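Local coordinates for protein glycogen synthase (Cyanobacterium sp. CLg1, PDB 6GNF) that binds adenosine-5'-diphosphate and a glycan in the cleft between its two Rossmann-like domains, as a member of the glycosyltransferases with the GT-B fold, at residues S126-I130 against L238-T243; Y322-N328 against R515-M519; G162-F167 against G189-A194; Q267-P273 against G297-N303. All coordinates share one frame; numbering follows the deposited sequence.

Contact 1: S126-I130 against L238-T243. With BGC (beta-D-glucopyranose), chain D.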
# COMPACT_ATOMS: atom_id res chain seq x y z
N SER A 126 2.39 15.14 5.26
CA SER A 126 2.71 14.27 6.41
C SER A 126 1.78 14.51 7.60
O SER A 126 1.74 13.70 8.52
CB SER A 126 4.16 14.48 6.85
OG SER A 126 5.04 13.89 5.92
N VAL A 127 1.04 15.62 7.57
CA VAL A 127 0.19 16.01 8.70
C VAL A 127 -1.07 15.14 8.75
O VAL A 127 -1.67 14.83 7.72
CB VAL A 127 -0.20 17.50 8.61
CG1 VAL A 127 -1.02 17.92 9.83
CG2 VAL A 127 1.04 18.38 8.48
N ASP A 128 -1.45 14.75 9.97
CA ASP A 128 -2.67 13.97 10.20
C ASP A 128 -3.77 14.84 10.82
O ASP A 128 -3.49 15.80 11.54
CB ASP A 128 -2.38 12.80 11.15
CG ASP A 128 -1.47 11.75 10.54
OD1 ASP A 128 -1.63 11.40 9.34
OD2 ASP A 128 -0.59 11.24 11.27
N TYR A 129 -5.03 14.48 10.56
CA TYR A 129 -6.16 15.07 11.27
C TYR A 129 -6.00 14.79 12.76
O TYR A 129 -5.59 13.68 13.14
CB TYR A 129 -7.50 14.50 10.78
CG TYR A 129 -7.85 14.83 9.34
CD1 TYR A 129 -7.98 16.16 8.93
CD2 TYR A 129 -8.08 13.82 8.41
CE1 TYR A 129 -8.30 16.47 7.62
CE2 TYR A 129 -8.41 14.12 7.09
CZ TYR A 129 -8.52 15.46 6.71
OH TYR A 129 -8.84 15.81 5.42
N ILE A 130 -6.30 15.77 13.60
CA ILE A 130 -6.24 15.58 15.05
C ILE A 130 -7.11 14.39 15.50
O ILE A 130 -6.73 13.63 16.38
CB ILE A 130 -6.64 16.86 15.85
CG1 ILE A 130 -8.08 17.30 15.56
CG2 ILE A 130 -5.66 18.00 15.55
CD1 ILE A 130 -9.09 16.88 16.60
N LEU A 238 -0.50 15.87 17.88
CA LEU A 238 -1.84 16.07 17.32
C LEU A 238 -2.28 17.55 17.38
O LEU A 238 -3.12 17.92 18.21
CB LEU A 238 -2.85 15.18 18.07
CG LEU A 238 -2.58 13.67 18.10
CD1 LEU A 238 -3.51 12.98 19.09
CD2 LEU A 238 -2.72 13.07 16.71
N ASP A 239 -1.71 18.38 16.51
CA ASP A 239 -2.13 19.79 16.36
C ASP A 239 -2.50 20.20 14.92
O ASP A 239 -2.76 21.37 14.64
CB ASP A 239 -1.06 20.75 16.94
CG ASP A 239 0.26 20.72 16.16
OD1 ASP A 239 0.29 20.36 14.97
OD2 ASP A 239 1.29 21.08 16.77
N GLU A 240 -2.52 19.21 14.02
CA GLU A 240 -2.92 19.39 12.62
C GLU A 240 -2.08 20.41 11.82
O GLU A 240 -2.57 21.03 10.89
CB GLU A 240 -4.43 19.73 12.52
CG GLU A 240 -5.17 18.89 11.48
CD GLU A 240 -6.68 19.05 11.55
OE1 GLU A 240 -7.36 18.08 11.95
OE2 GLU A 240 -7.18 20.14 11.20
N LYS A 241 -0.80 20.56 12.19
CA LYS A 241 0.15 21.30 11.35
C LYS A 241 1.60 20.85 11.53
O LYS A 241 2.27 20.57 10.54
CB LYS A 241 0.02 22.82 11.54
CG LYS A 241 0.26 23.34 12.95
CD LYS A 241 0.11 24.85 12.99
CE LYS A 241 0.25 25.39 14.41
NZ LYS A 241 -0.80 24.84 15.32
N THR A 242 2.06 20.75 12.78
CA THR A 242 3.45 20.38 13.07
C THR A 242 3.87 19.11 12.34
O THR A 242 3.21 18.07 12.42
CB THR A 242 3.68 20.17 14.58
OG1 THR A 242 3.35 21.38 15.28
CG2 THR A 242 5.13 19.81 14.87
N THR A 243 4.98 19.21 11.61
CA THR A 243 5.48 18.12 10.77
C THR A 243 6.70 17.40 11.39
O THR A 243 7.05 16.31 10.95
CB THR A 243 5.81 18.64 9.35
OG1 THR A 243 5.74 17.55 8.41
CG2 THR A 243 7.19 19.33 9.29
C2 BGC D . 2.00 10.37 9.60
C3 BGC D . 1.23 9.18 9.01
C4 BGC D . 1.25 9.29 7.48
C5 BGC D . 2.64 9.57 6.90
C6 BGC D . 2.53 10.05 5.46
C1 BGC D . 3.43 10.31 9.04
O1 BGC D . 4.26 11.29 9.67
O2 BGC D . 2.02 10.35 11.03
O3 BGC D . -0.12 9.11 9.51
O4 BGC D . 0.78 8.06 6.93
O5 BGC D . 3.38 10.56 7.63
O6 BGC D . 3.59 9.43 4.73
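V127 presses both methyl groups against the turn at E240 and K241. CG1 stands anti to the backbone N (chi1 -177°) and lies 3.4 Å from E240 C, while CG2 comes to 3.2 Å from K241 O. This is the tight part. Beside it E240, extended beyond CG, reaches across to the other loop, with its CG 3.5 Å from D128 O. E240 OE1 accepts the backbone N-H of I130 at 3.0 Å, in a fairly straight bond (160°) on the anti side of the carboxylate. The same oxygen sits in the ring plane of Y129, at the ring edge, 3.6 Å from CD1. The Y129 hydroxyl is held elsewhere, by K119 O. D239 OD1 takes K241 N, an Asx turn, and also T242 N three residues on, an Asx motif. The contact is looser at S126, whose CB meets T243 OG1 at 3.8 Å; K241 and T243 are exposed to solvent. D128 points away from 238-243 and holds the glucose: OD2 accepts from BGC O2 at 2.8 Å, and OD1 lies 2.7 Å from BGC O3. S126 and D128 belong to the glycan pocket, on a loop backed by 238-243.

Contact 2: Y322-N328 against R515-M519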
# COMPACT_ATOMS: atom_id res chain seq x y z
N TYR A 322 0.82 -3.88 -27.46
CA TYR A 322 1.71 -4.95 -27.90
C TYR A 322 1.56 -6.16 -27.00
O TYR A 322 0.98 -6.09 -25.94
CB TYR A 322 3.16 -4.46 -27.92
CG TYR A 322 3.72 -4.02 -26.57
CD1 TYR A 322 4.30 -4.94 -25.70
CD2 TYR A 322 3.67 -2.69 -26.18
CE1 TYR A 322 4.81 -4.54 -24.47
CE2 TYR A 322 4.18 -2.28 -24.95
CZ TYR A 322 4.75 -3.21 -24.11
OH TYR A 322 5.23 -2.81 -22.89
N ASN A 323 2.10 -7.28 -27.47
CA ASN A 323 2.20 -8.51 -26.69
C ASN A 323 3.63 -9.03 -26.80
O ASN A 323 4.49 -8.33 -27.35
CB ASN A 323 1.18 -9.54 -27.18
CG ASN A 323 1.39 -9.93 -28.63
OD1 ASN A 323 2.29 -9.45 -29.31
ND2 ASN A 323 0.52 -10.79 -29.13
N SER A 324 3.91 -10.21 -26.26
CA SER A 324 5.29 -10.72 -26.27
C SER A 324 5.82 -10.90 -27.69
O SER A 324 7.00 -10.68 -27.93
CB SER A 324 5.41 -12.02 -25.47
OG SER A 324 4.48 -12.97 -25.95
N ARG A 325 4.96 -11.26 -28.63
CA ARG A 325 5.38 -11.42 -30.02
C ARG A 325 5.71 -10.08 -30.69
O ARG A 325 6.67 -10.01 -31.46
CB ARG A 325 4.31 -12.13 -30.85
CG ARG A 325 4.04 -13.57 -30.42
CD ARG A 325 3.29 -14.35 -31.49
NE ARG A 325 2.21 -13.59 -32.11
CZ ARG A 325 1.03 -13.31 -31.54
NH1 ARG A 325 0.75 -13.73 -30.31
NH2 ARG A 325 0.12 -12.61 -32.21
N THR A 326 4.94 -9.04 -30.39
CA THR A 326 5.11 -7.75 -31.08
C THR A 326 5.83 -6.70 -30.23
O THR A 326 5.73 -5.51 -30.50
CB THR A 326 3.75 -7.18 -31.54
OG1 THR A 326 2.97 -6.83 -30.39
CG2 THR A 326 3.00 -8.20 -32.38
N ILE A 327 6.51 -7.15 -29.19
CA ILE A 327 7.19 -6.24 -28.27
C ILE A 327 8.24 -5.36 -28.96
O ILE A 327 8.41 -4.19 -28.59
CB ILE A 327 7.85 -7.02 -27.10
CG1 ILE A 327 8.38 -6.04 -26.04
CG2 ILE A 327 8.98 -7.92 -27.61
CD1 ILE A 327 8.85 -6.70 -24.77
N ASN A 328 8.94 -5.89 -29.95
CA ASN A 328 9.97 -5.12 -30.64
C ASN A 328 9.41 -3.91 -31.40
O ASN A 328 10.08 -2.89 -31.53
CB ASN A 328 10.76 -6.01 -31.60
CG ASN A 328 11.70 -6.97 -30.89
OD1 ASN A 328 12.06 -6.77 -29.72
ND2 ASN A 328 12.12 -8.00 -31.59
N ARG A 515 13.02 -9.79 -20.97
CA ARG A 515 11.73 -9.14 -21.19
C ARG A 515 10.62 -10.15 -21.44
O ARG A 515 9.52 -9.99 -20.94
CB ARG A 515 11.81 -8.18 -22.38
CG ARG A 515 12.77 -7.03 -22.18
CD ARG A 515 12.57 -5.96 -23.24
NE ARG A 515 12.58 -6.51 -24.59
CZ ARG A 515 12.42 -5.78 -25.68
NH1 ARG A 515 12.43 -6.36 -26.88
NH2 ARG A 515 12.25 -4.46 -25.60
N LEU A 516 10.90 -11.14 -22.27
CA LEU A 516 9.93 -12.19 -22.57
C LEU A 516 9.62 -12.99 -21.32
O LEU A 516 8.45 -13.31 -21.07
CB LEU A 516 10.43 -13.11 -23.69
CG LEU A 516 10.03 -12.75 -25.13
CD1 LEU A 516 9.94 -11.24 -25.38
CD2 LEU A 516 10.98 -13.39 -26.13
N ASP A 517 10.64 -13.27 -20.51
CA ASP A 517 10.47 -14.00 -19.25
C ASP A 517 9.62 -13.19 -18.27
O ASP A 517 8.77 -13.74 -17.57
CB ASP A 517 11.82 -14.33 -18.60
CG ASP A 517 12.59 -15.41 -19.36
OD1 ASP A 517 12.14 -15.78 -20.46
OD2 ASP A 517 13.64 -15.87 -18.87
N CYS A 518 9.85 -11.88 -18.24
CA CYS A 518 9.04 -10.98 -17.45
C CYS A 518 7.59 -11.01 -17.89
O CYS A 518 6.70 -11.11 -17.05
CB CYS A 518 9.57 -9.54 -17.53
SG CYS A 518 11.00 -9.20 -16.47
N MET A 519 7.34 -10.92 -19.19
CA MET A 519 5.97 -10.91 -19.70
C MET A 519 5.25 -12.24 -19.45
O MET A 519 4.04 -12.26 -19.28
CB MET A 519 5.92 -10.54 -21.19
CG MET A 519 6.29 -9.09 -21.46
SD MET A 519 5.98 -8.57 -23.16
CE MET A 519 4.20 -8.47 -23.16
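I327 and M519 run antiparallel past one another, with I327 CD1 3.8 Å from M519 SD. They form the apolar centre where the loop and the first turn of helix 327-341 pack on helix 509-520. Helix 327-341 leads toward strand 352-356 of the parallel sheet, in the second Rossmann-like domain of the GT-B fold. I327 CG1 lies anti to the backbone N (chi1 -171°), which carries CD1 across to the other helix. There CD1 also sits 3.7 Å above the plane of the R515 guanidinium, over its centre. M519 bends at its last torsion and brings CE to 3.6 Å from S324 N. CE also touches the Y322 ring, 4.2 Å from CE1; the hydroxyl of that tyrosine bonds to Y446 O. L516 closes the other flank, its CD1 4.1 Å from I327 CG2 and 3.9 Å from S324 O. Further out, the loop is braced by an Asx motif. N323 OD1 receives T326 N and T326 OG1 from opposite faces of its amide plane. The polar edge lies at N328. R515 NH1 gives a weak, bent bond to N328 OD1, 2.9 Å long with an N-H...O angle of 121°; OD1 lies in the guanidinium plane, at its edge.

Contact 3: G162-F167 against G189-A194. With SO4 (sulfate ion), chain H.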
# COMPACT_ATOMS: atom_id res chain seq x y z
N GLY A 162 -23.94 -12.65 8.02
CA GLY A 162 -24.14 -13.48 9.21
C GLY A 162 -22.93 -13.57 10.12
O GLY A 162 -21.92 -12.91 9.91
N GLU A 163 -23.02 -14.43 11.12
CA GLU A 163 -22.05 -14.47 12.21
C GLU A 163 -20.82 -15.33 11.94
O GLU A 163 -19.84 -15.20 12.66
CB GLU A 163 -22.72 -14.90 13.51
CG GLU A 163 -23.78 -13.90 13.96
CD GLU A 163 -24.38 -14.23 15.33
OE1 GLU A 163 -23.63 -14.40 16.31
OE2 GLU A 163 -25.62 -14.34 15.41
N ASN A 164 -20.87 -16.19 10.93
CA ASN A 164 -19.71 -17.03 10.61
C ASN A 164 -18.81 -16.34 9.63
O ASN A 164 -18.63 -16.80 8.49
CB ASN A 164 -20.15 -18.39 10.08
CG ASN A 164 -20.85 -19.20 11.14
OD1 ASN A 164 -20.41 -19.28 12.29
ND2 ASN A 164 -21.98 -19.77 10.78
N THR A 165 -18.21 -15.25 10.10
CA THR A 165 -17.51 -14.31 9.26
C THR A 165 -16.05 -14.19 9.66
O THR A 165 -15.74 -14.24 10.84
CB THR A 165 -18.20 -12.94 9.36
OG1 THR A 165 -19.50 -13.05 8.78
CG2 THR A 165 -17.39 -11.86 8.63
N ILE A 166 -15.18 -14.06 8.67
CA ILE A 166 -13.78 -13.74 8.87
C ILE A 166 -13.60 -12.26 8.55
O ILE A 166 -13.78 -11.84 7.41
CB ILE A 166 -12.87 -14.57 7.96
CG1 ILE A 166 -13.00 -16.06 8.29
CG2 ILE A 166 -11.41 -14.15 8.10
CD1 ILE A 166 -12.37 -16.98 7.28
N PHE A 167 -13.21 -11.47 9.55
CA PHE A 167 -12.89 -10.07 9.35
C PHE A 167 -11.41 -9.93 8.99
O PHE A 167 -10.55 -10.30 9.77
CB PHE A 167 -13.17 -9.26 10.62
CG PHE A 167 -14.63 -9.12 10.95
CD1 PHE A 167 -15.40 -8.12 10.35
CD2 PHE A 167 -15.25 -9.97 11.86
CE1 PHE A 167 -16.74 -7.99 10.65
CE2 PHE A 167 -16.58 -9.84 12.16
CZ PHE A 167 -17.33 -8.84 11.56
N GLY A 189 -22.23 -13.29 23.42
CA GLY A 189 -22.58 -14.42 22.57
C GLY A 189 -22.91 -14.14 21.12
O GLY A 189 -23.51 -14.97 20.46
N ILE A 190 -22.47 -12.99 20.59
CA ILE A 190 -22.61 -12.69 19.17
C ILE A 190 -21.25 -12.85 18.50
O ILE A 190 -20.23 -12.55 19.09
CB ILE A 190 -23.12 -11.25 18.95
CG1 ILE A 190 -24.39 -11.01 19.77
CG2 ILE A 190 -23.42 -10.99 17.48
CD1 ILE A 190 -24.80 -9.55 19.83
N PHE A 191 -21.24 -13.31 17.25
CA PHE A 191 -20.00 -13.55 16.51
C PHE A 191 -19.09 -14.54 17.24
O PHE A 191 -17.87 -14.44 17.14
CB PHE A 191 -19.21 -12.25 16.28
CG PHE A 191 -19.75 -11.36 15.19
CD1 PHE A 191 -19.99 -11.86 13.92
CD2 PHE A 191 -19.97 -10.01 15.43
CE1 PHE A 191 -20.47 -11.03 12.92
CE2 PHE A 191 -20.44 -9.18 14.43
CZ PHE A 191 -20.69 -9.69 13.17
N VAL A 192 -19.68 -15.48 17.96
CA VAL A 192 -18.89 -16.35 18.82
C VAL A 192 -17.87 -17.16 18.01
O VAL A 192 -16.82 -17.51 18.54
CB VAL A 192 -19.78 -17.28 19.68
CG1 VAL A 192 -20.50 -18.30 18.82
CG2 VAL A 192 -18.96 -17.98 20.75
N ASN A 193 -18.19 -17.46 16.75
CA ASN A 193 -17.30 -18.20 15.85
C ASN A 193 -16.62 -17.35 14.78
O ASN A 193 -15.89 -17.89 13.96
CB ASN A 193 -18.05 -19.33 15.17
CG ASN A 193 -18.56 -20.36 16.15
OD1 ASN A 193 -19.76 -20.62 16.23
ND2 ASN A 193 -17.65 -20.93 16.92
N ALA A 194 -16.84 -16.04 14.81
CA ALA A 194 -16.16 -15.16 13.87
C ALA A 194 -14.66 -15.16 14.14
O ALA A 194 -14.23 -15.39 15.26
CB ALA A 194 -16.71 -13.75 13.99
S SO4 H . -23.13 -19.63 7.02
O1 SO4 H . -23.20 -18.79 8.24
O2 SO4 H . -22.07 -20.66 7.21
O3 SO4 H . -22.80 -18.80 5.84
O4 SO4 H . -24.45 -20.26 6.82
O HOH W 1 -20.22 -16.77 15.24
O HOH W 2 -22.41 -16.25 17.57
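F167 points the edge of its ring at the face of F191 in a T-shaped stack. The planes are 82° apart and the centroids 5.4 Å. The closest atoms are F167 CZ and F191 CZ, at 3.8 Å. T165 CG2 lies over one face of the F167 ring. The F191 ring has its own edge turned to the backbone of the first segment, with CD1 3.6 Å from E163 O. A194 CB lies at the edge of F167 and 3.3 Å from T165 O.

These residues lie in the lead-in to two neighbouring parallel strands, 166-170 and 195-200, and at the start of the first. Helix 177-186 joins the strands in a beta-alpha-beta crossover of the Rossmann-like domain. L177 and L181 of that helix touch F167 and F191 respectively, and P147 and L148 add to the cover. G189 ends the helix in a Schellman motif, and F191 to A194 form a type I turn that leads into the second strand.

E163 reaches this returning loop with an extended chain. OE1 accepts F191 N at 2.8 Å, on the anti side and 23° out of the carboxylate plane. The E163 side chain crosses I190, whose CG2 is 3.6 Å from E163 OE1. One water joins E163 OE1 to V192 N, and another joins E163 O to N193 N. At the exposed end the N164 and N193 side chains run alongside in the same sense, N164 OD1 being 3.7 Å from N193 CB. N164 ND2 turns to a sulfate, probably from the crystallisation liquor, and bonds to its O1 at 3.0 Å; N23 also holds this ion.

Contact 4: Q267-P273 against G297-N303. With AC1 (4,6-dideoxy-4-{[(1S,4R,5S,6S)-4,5,6-trihydroxy-3-(hydroxymethyl)cyclohex-2-en-1-yl]amino}-alpha-D-glucopyranose), chain B.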
# COMPACT_ATOMS: atom_id res chain seq x y z
N GLN A 267 -5.11 -14.51 13.57
CA GLN A 267 -3.90 -14.74 12.79
C GLN A 267 -3.41 -13.46 12.13
O GLN A 267 -4.21 -12.64 11.67
CB GLN A 267 -4.13 -15.80 11.71
CG GLN A 267 -2.85 -16.21 11.01
CD GLN A 267 -2.91 -17.59 10.40
OE1 GLN A 267 -3.91 -18.30 10.53
NE2 GLN A 267 -1.83 -17.97 9.75
N ALA A 268 -2.09 -13.30 12.11
CA ALA A 268 -1.45 -12.13 11.54
C ALA A 268 -0.77 -12.51 10.24
O ALA A 268 -0.04 -13.49 10.19
CB ALA A 268 -0.45 -11.56 12.53
N LEU A 269 -1.07 -11.77 9.18
CA LEU A 269 -0.49 -11.99 7.86
C LEU A 269 0.13 -10.70 7.34
O LEU A 269 -0.19 -9.60 7.80
CB LEU A 269 -1.56 -12.42 6.86
CG LEU A 269 -2.35 -13.70 7.14
CD1 LEU A 269 -3.43 -13.90 6.10
CD2 LEU A 269 -1.42 -14.90 7.16
N THR A 270 1.01 -10.84 6.35
CA THR A 270 1.53 -9.68 5.65
C THR A 270 1.74 -9.97 4.15
O THR A 270 1.40 -11.06 3.68
CB THR A 270 2.78 -9.11 6.33
OG1 THR A 270 3.09 -7.82 5.78
CG2 THR A 270 3.97 -10.05 6.19
N VAL A 271 2.31 -9.01 3.43
CA VAL A 271 2.18 -8.99 1.98
C VAL A 271 3.41 -9.49 1.20
O VAL A 271 3.48 -9.34 -0.02
CB VAL A 271 1.73 -7.59 1.50
CG1 VAL A 271 0.31 -7.32 1.97
CG2 VAL A 271 2.67 -6.50 1.99
N SER A 272 4.35 -10.14 1.89
CA SER A 272 5.39 -10.96 1.26
C SER A 272 6.13 -11.79 2.32
O SER A 272 6.29 -11.33 3.46
CB SER A 272 6.40 -10.12 0.46
OG SER A 272 7.34 -9.50 1.30
N PRO A 273 6.53 -13.03 1.97
CA PRO A 273 7.28 -13.87 2.91
C PRO A 273 8.57 -13.23 3.42
O PRO A 273 8.96 -13.42 4.56
CB PRO A 273 7.66 -15.11 2.08
CG PRO A 273 6.77 -15.10 0.90
CD PRO A 273 6.29 -13.70 0.68
N GLY A 297 3.33 -14.83 15.71
CA GLY A 297 3.52 -15.52 14.44
C GLY A 297 2.98 -14.67 13.30
O GLY A 297 1.87 -14.15 13.38
N LEU A 298 3.77 -14.53 12.25
CA LEU A 298 3.44 -13.67 11.12
C LEU A 298 3.86 -14.38 9.83
O LEU A 298 5.02 -14.71 9.66
CB LEU A 298 4.18 -12.33 11.25
CG LEU A 298 3.98 -11.29 10.15
CD1 LEU A 298 2.52 -10.85 10.08
CD2 LEU A 298 4.87 -10.09 10.40
N THR A 299 2.90 -14.61 8.94
CA THR A 299 3.13 -15.26 7.65
C THR A 299 2.93 -14.24 6.53
O THR A 299 2.02 -13.41 6.60
CB THR A 299 2.12 -16.39 7.42
OG1 THR A 299 2.22 -17.34 8.47
CG2 THR A 299 2.36 -17.11 6.10
N GLY A 300 3.74 -14.36 5.49
CA GLY A 300 3.68 -13.48 4.34
C GLY A 300 3.14 -14.17 3.10
O GLY A 300 3.46 -15.34 2.84
N ILE A 301 2.33 -13.45 2.34
CA ILE A 301 1.83 -13.90 1.04
C ILE A 301 2.04 -12.76 0.06
O ILE A 301 1.48 -11.69 0.23
CB ILE A 301 0.33 -14.25 1.09
CG1 ILE A 301 0.09 -15.39 2.08
CG2 ILE A 301 -0.17 -14.64 -0.29
CD1 ILE A 301 -1.37 -15.66 2.34
N THR A 302 2.84 -13.00 -0.97
CA THR A 302 3.17 -11.98 -1.96
C THR A 302 1.93 -11.50 -2.70
O THR A 302 1.20 -12.30 -3.26
CB THR A 302 4.19 -12.53 -2.98
OG1 THR A 302 5.37 -12.93 -2.29
CG2 THR A 302 4.56 -11.50 -4.03
N ASN A 303 1.74 -10.18 -2.75
CA ASN A 303 0.61 -9.59 -3.48
C ASN A 303 0.66 -9.98 -4.94
O ASN A 303 1.74 -10.04 -5.52
CB ASN A 303 0.61 -8.06 -3.42
CG ASN A 303 0.22 -7.50 -2.07
OD1 ASN A 303 -0.45 -8.16 -1.27
ND2 ASN A 303 0.62 -6.26 -1.82
C1 AC1 B . -1.09 3.75 3.42
O2 AC1 B . -1.40 2.11 5.19
C2 AC1 B . -1.12 2.27 3.78
C4A AC1 B . 2.66 -2.54 -0.30
C3 AC1 B . 0.18 1.56 3.40
O3 AC1 B . -0.02 0.16 3.61
C4 AC1 B . 0.59 1.86 1.94
N4A AC1 B . 1.85 1.20 1.50
C5 AC1 B . 0.67 3.39 1.80
O5 AC1 B . -0.61 3.96 2.08
C6 AC1 B . 1.08 3.84 0.41
C1B AC1 B . 2.11 -0.24 1.53
C2B AC1 B . 3.55 -0.65 1.09
O2B AC1 B . 4.42 0.45 0.89
C3B AC1 B . 3.66 -1.43 -0.21
O3B AC1 B . 4.96 -2.02 -0.28
O4 AC1 B . 2.74 -3.04 -1.64
C5B AC1 B . 1.27 -2.03 -0.01
C7B AC1 B . 1.04 -0.98 0.77
C6B AC1 B . 0.10 -2.78 -0.57
O6B AC1 B . 0.19 -4.11 -0.08
O HOH W 3 0.25 -16.08 10.25
O HOH W 4 -0.58 -15.21 13.70
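Strands 267-270 and 298-300 run parallel, their axes 35° apart, with firm bonds from T270 N to T299 O (2.8 Å) and from I301 N to T270 O (2.9 Å). The bonds from T299 N to A268 O and, beyond the strands, from N303 N to V271 O are weak. L298 lays CD1 against A268 CB at 3.9 Å, on the face covered by helix 273-281. On the other face L269 and T299 are neighbours, L269 CD2 being 3.8 Å from T299 CB. One water ties Q267 NE2, A268 O and T299 OG1 together. Past the strands, P273 crosses T302 at about a right angle, with CD 3.2 Å from T302 OG1. G300 CA makes a CA-H...O contact with S272 O. V271 crosses N303 obliquely, and its CG1 rests 3.4 Å from N303 OD1. N303 ND2 donates to AC1 O6B at 2.8 Å (143°). V271 CG1 flanks the same oxygen. H201, C436 and G437 are among the residues that also bond to AC1. Loops at the C-terminal ends of parallel strands thus line the glycan pocket, as is characteristic of Rossmann-like domains in the GT-B fold.

How the contacts relate
Contact 1 is a surface contact of two loops; the other three are partly buried. Contacts 3 and 4 reach the same mixed sheet and lie about 7 Å apart at their nearest atoms. Contact 4 pairs strands by backbone bonds, whereas contact 3 relies on rings, a carboxylate and waters. Contacts 1 and 4 both hold residues of the glycan pocket, but their centres are about 31 Å apart. A carboxylate meets glucose in contact 1; an amide meets the hydroxymethyl oxygen on the cyclohexene ring of AC1 in contact 4. Contact 2 is far from contact 1, about 46 Å between centres, and follows contact 4 in the chain. It is mainly apolar packing.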